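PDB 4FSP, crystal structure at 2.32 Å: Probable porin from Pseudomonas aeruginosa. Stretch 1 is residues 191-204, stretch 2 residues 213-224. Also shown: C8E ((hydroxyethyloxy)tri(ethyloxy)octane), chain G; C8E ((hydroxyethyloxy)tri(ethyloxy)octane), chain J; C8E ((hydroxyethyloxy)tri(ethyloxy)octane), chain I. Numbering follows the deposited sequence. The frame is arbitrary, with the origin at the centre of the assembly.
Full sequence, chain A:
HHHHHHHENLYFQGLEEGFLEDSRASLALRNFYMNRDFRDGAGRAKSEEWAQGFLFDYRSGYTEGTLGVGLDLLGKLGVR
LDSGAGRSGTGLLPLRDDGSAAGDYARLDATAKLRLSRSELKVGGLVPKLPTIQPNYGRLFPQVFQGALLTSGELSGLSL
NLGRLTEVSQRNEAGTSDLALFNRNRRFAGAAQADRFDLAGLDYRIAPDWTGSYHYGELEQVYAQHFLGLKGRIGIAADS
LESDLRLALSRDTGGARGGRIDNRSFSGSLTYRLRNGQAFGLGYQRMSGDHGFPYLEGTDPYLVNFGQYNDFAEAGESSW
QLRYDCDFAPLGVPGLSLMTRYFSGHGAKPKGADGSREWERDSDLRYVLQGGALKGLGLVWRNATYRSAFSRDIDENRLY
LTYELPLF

Stretch 1 (191-204) AAQADRFDLAGLDY
Stretch 2 213-224: SYHYGELEQVYA

Strands 197-204 and 213-219 run antiparallel at 174°, axes 4.6 Å apart, all residues extended; Asp-203 faces Ser-213 and the register steps down to Phe-197 against Leu-219.

Ser-213 (m) gives its OG to Asp-203 OD1 at 2.7 Å. Tyr-214 (t) opens the ladder: its N reaches Leu-202 O at 3.0 Å, and Leu-202 N returns to Tyr-214 O at 2.9 Å. On the face carrying Tyr-214, Tyr-216 and Leu-202 (t, t), C8E molecules lie against these side chains. His-215 (m, chi2 -101°) turns to the other face, where its NE2 donates to Asp-203 OD1 (2.8 Å, 172°). The ring needs Gly-201 opposite, since a CB there would lie 2.1 Å from His-215 ND1.

Tyr-216 (t) pairs with Ala-200, Tyr-216 N to Ala-200 O 2.8 Å, Ala-200 N to Tyr-216 O 3.1 Å, while its OH donates to Glu-218 OE1 at 2.5 Å. Gly-217 leaves room for Phe-197 (t, chi2 83°), whose CZ comes 3.8 Å from Gly-217 CA. Glu-218 (t, t) pairs with Asp-198: Glu-218 N to Asp-198 O 2.9 Å, Asp-198 N to Glu-218 O 2.8 Å.

Leu-219 (t, p) sets CB 3.8 Å from Phe-197 CD1. Glu-220 (m, t) bonds N to Arg-196 O at 2.9 Å; its OE2 sits 2.6 Å from Asp-198 OD2, so one acid is probably protonated. Val-222 (t) packs CG1 3.5 Å from Ala-192 CB.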

# COMPACT_ATOMS: atom_id res chain seq x y z
N ALA A 191 -2.17 -19.12 9.65
CA ALA A 191 -1.53 -18.28 8.62
C ALA A 191 -0.93 -19.12 7.52
O ALA A 191 0.29 -19.24 7.41
CB ALA A 191 -0.49 -17.33 9.22
N ALA A 192 -1.80 -19.70 6.69
CA ALA A 192 -1.41 -20.56 5.60
C ALA A 192 -0.31 -19.96 4.71
O ALA A 192 -0.27 -18.75 4.49
CB ALA A 192 -2.62 -20.90 4.76
N GLN A 193 0.57 -20.82 4.21
CA GLN A 193 1.66 -20.39 3.33
C GLN A 193 1.57 -21.06 1.97
O GLN A 193 1.00 -22.15 1.85
CB GLN A 193 3.01 -20.72 3.96
CG GLN A 193 3.29 -19.97 5.23
CD GLN A 193 3.75 -20.89 6.33
OE1 GLN A 193 3.22 -21.99 6.50
NE2 GLN A 193 4.75 -20.45 7.09
N ALA A 194 2.14 -20.42 0.95
CA ALA A 194 2.22 -21.04 -0.37
C ALA A 194 3.49 -20.68 -1.13
O ALA A 194 4.20 -19.74 -0.76
CB ALA A 194 1.00 -20.69 -1.21
N ASP A 195 3.75 -21.42 -2.21
CA ASP A 195 4.93 -21.19 -3.03
C ASP A 195 4.68 -20.12 -4.08
O ASP A 195 5.62 -19.54 -4.60
CB ASP A 195 5.34 -22.47 -3.76
CG ASP A 195 5.76 -23.56 -2.81
OD1 ASP A 195 6.87 -23.47 -2.25
OD2 ASP A 195 4.99 -24.53 -2.65
N ARG A 196 3.41 -19.90 -4.40
CA ARG A 196 3.06 -19.06 -5.54
C ARG A 196 1.88 -18.15 -5.24
O ARG A 196 0.87 -18.58 -4.66
CB ARG A 196 2.68 -19.92 -6.75
CG ARG A 196 3.74 -20.90 -7.20
CD ARG A 196 4.97 -20.18 -7.70
NE ARG A 196 5.86 -21.06 -8.45
CZ ARG A 196 6.92 -21.67 -7.93
NH1 ARG A 196 7.24 -21.51 -6.65
NH2 ARG A 196 7.67 -22.46 -8.70
N PHE A 197 2.01 -16.90 -5.65
CA PHE A 197 0.89 -15.98 -5.65
C PHE A 197 0.71 -15.49 -7.08
O PHE A 197 1.62 -14.89 -7.65
CB PHE A 197 1.15 -14.79 -4.72
CG PHE A 197 -0.03 -13.85 -4.60
CD1 PHE A 197 -1.06 -14.13 -3.71
CD2 PHE A 197 -0.10 -12.71 -5.37
CE1 PHE A 197 -2.16 -13.28 -3.60
CE2 PHE A 197 -1.19 -11.85 -5.26
CZ PHE A 197 -2.22 -12.13 -4.37
N ASP A 198 -0.46 -15.74 -7.66
CA ASP A 198 -0.71 -15.33 -9.04
C ASP A 198 -1.50 -14.05 -9.07
O ASP A 198 -2.31 -13.79 -8.18
CB ASP A 198 -1.46 -16.44 -9.76
CG ASP A 198 -0.73 -17.75 -9.69
OD1 ASP A 198 0.47 -17.76 -9.98
OD2 ASP A 198 -1.35 -18.77 -9.30
N LEU A 199 -1.25 -13.24 -10.09
CA LEU A 199 -2.04 -12.03 -10.24
C LEU A 199 -2.29 -11.67 -11.70
O LEU A 199 -1.48 -11.97 -12.57
CB LEU A 199 -1.41 -10.86 -9.48
CG LEU A 199 -0.01 -10.45 -9.93
CD1 LEU A 199 -0.10 -9.29 -10.90
CD2 LEU A 199 0.90 -10.10 -8.72
N ALA A 200 -3.41 -11.01 -11.95
CA ALA A 200 -3.75 -10.55 -13.28
C ALA A 200 -4.71 -9.40 -13.09
O ALA A 200 -5.54 -9.41 -12.18
CB ALA A 200 -4.42 -11.66 -14.08
N GLY A 201 -4.61 -8.41 -13.97
CA GLY A 201 -5.51 -7.30 -13.85
C GLY A 201 -5.65 -6.45 -15.09
O GLY A 201 -4.94 -6.64 -16.10
N LEU A 202 -6.54 -5.48 -14.97
CA LEU A 202 -6.92 -4.60 -16.04
C LEU A 202 -7.37 -3.28 -15.40
O LEU A 202 -8.10 -3.28 -14.40
CB LEU A 202 -8.05 -5.28 -16.82
CG LEU A 202 -8.84 -4.62 -17.94
CD1 LEU A 202 -9.52 -5.71 -18.78
CD2 LEU A 202 -9.89 -3.69 -17.38
N ASP A 203 -6.91 -2.16 -15.94
CA ASP A 203 -7.31 -0.85 -15.47
C ASP A 203 -7.67 -0.06 -16.72
O ASP A 203 -6.90 -0.03 -17.68
CB ASP A 203 -6.16 -0.15 -14.73
CG ASP A 203 -5.64 -0.97 -13.56
OD1 ASP A 203 -6.32 -1.02 -12.51
OD2 ASP A 203 -4.54 -1.54 -13.67
N TYR A 204 -8.85 0.55 -16.72
CA TYR A 204 -9.41 1.12 -17.93
C TYR A 204 -9.85 2.55 -17.73
O TYR A 204 -10.63 2.84 -16.81
CB TYR A 204 -10.60 0.27 -18.40
CG TYR A 204 -11.37 0.87 -19.55
CD1 TYR A 204 -10.72 1.20 -20.73
CD2 TYR A 204 -12.73 1.07 -19.48
CE1 TYR A 204 -11.41 1.72 -21.80
CE2 TYR A 204 -13.43 1.61 -20.54
CZ TYR A 204 -12.75 1.93 -21.70
OH TYR A 204 -13.41 2.46 -22.78
N SER A 213 -11.39 -0.70 -12.62
CA SER A 213 -10.36 -1.72 -12.51
C SER A 213 -10.92 -3.08 -12.11
O SER A 213 -11.83 -3.17 -11.28
CB SER A 213 -9.32 -1.31 -11.46
OG SER A 213 -8.76 -0.06 -11.79
N TYR A 214 -10.34 -4.14 -12.67
CA TYR A 214 -10.56 -5.50 -12.21
C TYR A 214 -9.21 -6.14 -11.90
O TYR A 214 -8.28 -6.06 -12.71
CB TYR A 214 -11.28 -6.35 -13.27
CG TYR A 214 -11.27 -7.79 -12.88
CD1 TYR A 214 -12.24 -8.31 -12.04
CD2 TYR A 214 -10.24 -8.64 -13.29
CE1 TYR A 214 -12.20 -9.64 -11.64
CE2 TYR A 214 -10.18 -9.95 -12.88
CZ TYR A 214 -11.17 -10.45 -12.07
OH TYR A 214 -11.10 -11.78 -11.69
N HIS A 215 -9.11 -6.81 -10.76
CA HIS A 215 -7.87 -7.53 -10.43
C HIS A 215 -8.16 -8.86 -9.76
O HIS A 215 -9.12 -8.99 -8.98
CB HIS A 215 -6.95 -6.69 -9.55
CG HIS A 215 -6.41 -5.48 -10.26
ND1 HIS A 215 -5.14 -5.44 -10.78
CD2 HIS A 215 -7.00 -4.30 -10.56
CE1 HIS A 215 -4.95 -4.26 -11.36
NE2 HIS A 215 -6.07 -3.56 -11.26
N TYR A 216 -7.34 -9.85 -10.10
CA TYR A 216 -7.46 -11.19 -9.55
C TYR A 216 -6.16 -11.53 -8.82
O TYR A 216 -5.07 -11.28 -9.34
CB TYR A 216 -7.71 -12.20 -10.66
CG TYR A 216 -7.77 -13.61 -10.16
CD1 TYR A 216 -8.95 -14.14 -9.65
CD2 TYR A 216 -6.64 -14.42 -10.17
CE1 TYR A 216 -9.01 -15.43 -9.17
CE2 TYR A 216 -6.69 -15.71 -9.70
CZ TYR A 216 -7.88 -16.21 -9.19
OH TYR A 216 -7.95 -17.51 -8.72
N GLY A 217 -6.27 -12.09 -7.63
CA GLY A 217 -5.09 -12.51 -6.90
C GLY A 217 -5.34 -13.86 -6.28
O GLY A 217 -6.46 -14.15 -5.83
N GLU A 218 -4.31 -14.69 -6.23
CA GLU A 218 -4.48 -16.03 -5.67
C GLU A 218 -3.23 -16.46 -4.95
O GLU A 218 -2.17 -16.59 -5.57
CB GLU A 218 -4.81 -17.02 -6.80
CG GLU A 218 -4.89 -18.47 -6.35
CD GLU A 218 -5.25 -19.43 -7.47
OE1 GLU A 218 -5.92 -19.01 -8.45
OE2 GLU A 218 -4.85 -20.61 -7.39
N LEU A 219 -3.32 -16.65 -3.63
CA LEU A 219 -2.25 -17.31 -2.89
C LEU A 219 -2.56 -18.78 -2.99
O LEU A 219 -3.50 -19.26 -2.36
CB LEU A 219 -2.25 -16.89 -1.43
CG LEU A 219 -1.17 -17.57 -0.57
CD1 LEU A 219 0.25 -17.16 -1.03
CD2 LEU A 219 -1.39 -17.22 0.90
N GLU A 220 -1.78 -19.50 -3.80
CA GLU A 220 -2.14 -20.86 -4.19
C GLU A 220 -2.39 -21.79 -3.00
O GLU A 220 -1.70 -21.71 -1.98
CB GLU A 220 -1.11 -21.45 -5.15
CG GLU A 220 -1.06 -20.72 -6.49
CD GLU A 220 -0.21 -21.45 -7.54
OE1 GLU A 220 0.32 -22.54 -7.25
OE2 GLU A 220 -0.09 -20.91 -8.66
N GLN A 221 -3.41 -22.64 -3.13
CA GLN A 221 -3.81 -23.55 -2.07
C GLN A 221 -4.31 -22.83 -0.81
O GLN A 221 -4.48 -23.46 0.24
CB GLN A 221 -2.66 -24.52 -1.70
CG GLN A 221 -2.01 -25.23 -2.90
CD GLN A 221 -3.01 -26.00 -3.76
OE1 GLN A 221 -4.00 -26.54 -3.25
NE2 GLN A 221 -2.76 -26.04 -5.06
N VAL A 222 -4.53 -21.51 -0.90
CA VAL A 222 -5.10 -20.77 0.23
C VAL A 222 -6.37 -19.97 -0.08
O VAL A 222 -7.45 -20.31 0.41
CB VAL A 222 -4.06 -19.85 0.92
CG1 VAL A 222 -4.62 -19.38 2.26
CG2 VAL A 222 -2.75 -20.58 1.12
N TYR A 223 -6.24 -18.90 -0.86
CA TYR A 223 -7.42 -18.13 -1.26
C TYR A 223 -7.22 -17.45 -2.61
O TYR A 223 -6.10 -17.22 -3.05
CB TYR A 223 -7.77 -17.06 -0.21
CG TYR A 223 -6.83 -15.88 -0.21
CD1 TYR A 223 -5.66 -15.91 0.53
CD2 TYR A 223 -7.11 -14.72 -0.95
CE1 TYR A 223 -4.78 -14.83 0.54
CE2 TYR A 223 -6.23 -13.63 -0.94
CZ TYR A 223 -5.07 -13.70 -0.19
OH TYR A 223 -4.19 -12.64 -0.16
N ALA A 224 -8.35 -17.13 -3.25
CA ALA A 224 -8.37 -16.29 -4.44
C ALA A 224 -9.25 -15.11 -4.11
O ALA A 224 -10.25 -15.26 -3.42
CB ALA A 224 -8.96 -17.05 -5.62
C1 C8E G . -8.68 -21.42 -8.43
C2 C8E G . -8.66 -21.76 -9.91
C3 C8E G . -9.80 -21.02 -10.59
C4 C8E G . -9.27 -20.27 -11.80
C5 C8E G . -9.71 -18.81 -11.74
C6 C8E G . -8.82 -17.94 -12.60
C7 C8E G . -9.56 -16.66 -12.97
C8 C8E G . -8.58 -15.58 -13.40
O9 C8E G . -9.08 -14.85 -14.49
C10 C8E G . -8.78 -13.47 -14.38
C11 C8E G . -8.58 -12.86 -15.76
O12 C8E G . -8.36 -11.47 -15.64
C13 C8E G . -8.08 -10.85 -16.87
C14 C8E G . -7.29 -9.56 -16.66
C1 C8E J . -12.86 -3.64 -14.94
C2 C8E J . -13.18 -2.88 -16.21
C3 C8E J . -14.07 -1.72 -15.76
C4 C8E J . -15.44 -1.83 -16.41
C5 C8E J . -16.16 -0.48 -16.23
C6 C8E J . -16.66 -0.04 -17.62
C7 C8E J . -17.58 1.20 -17.52
C8 C8E J . -18.10 1.43 -18.94
O9 C8E J . -18.84 2.66 -19.08
C10 C8E J . -18.97 2.88 -20.50
C11 C8E J . -19.64 4.21 -20.77
O12 C8E J . -18.84 4.78 -21.83
C4 C8E I . -12.36 -7.95 -17.50
C5 C8E I . -12.86 -8.77 -16.32
C6 C8E I . -12.42 -10.23 -16.38
C7 C8E I . -13.21 -11.00 -15.33
C8 C8E I . -12.87 -12.48 -15.27
O9 C8E I . -13.37 -13.03 -14.06
C10 C8E I . -13.52 -14.44 -14.11
C11 C8E I . -13.86 -14.96 -12.72
O12 C8E I . -13.81 -16.37 -12.65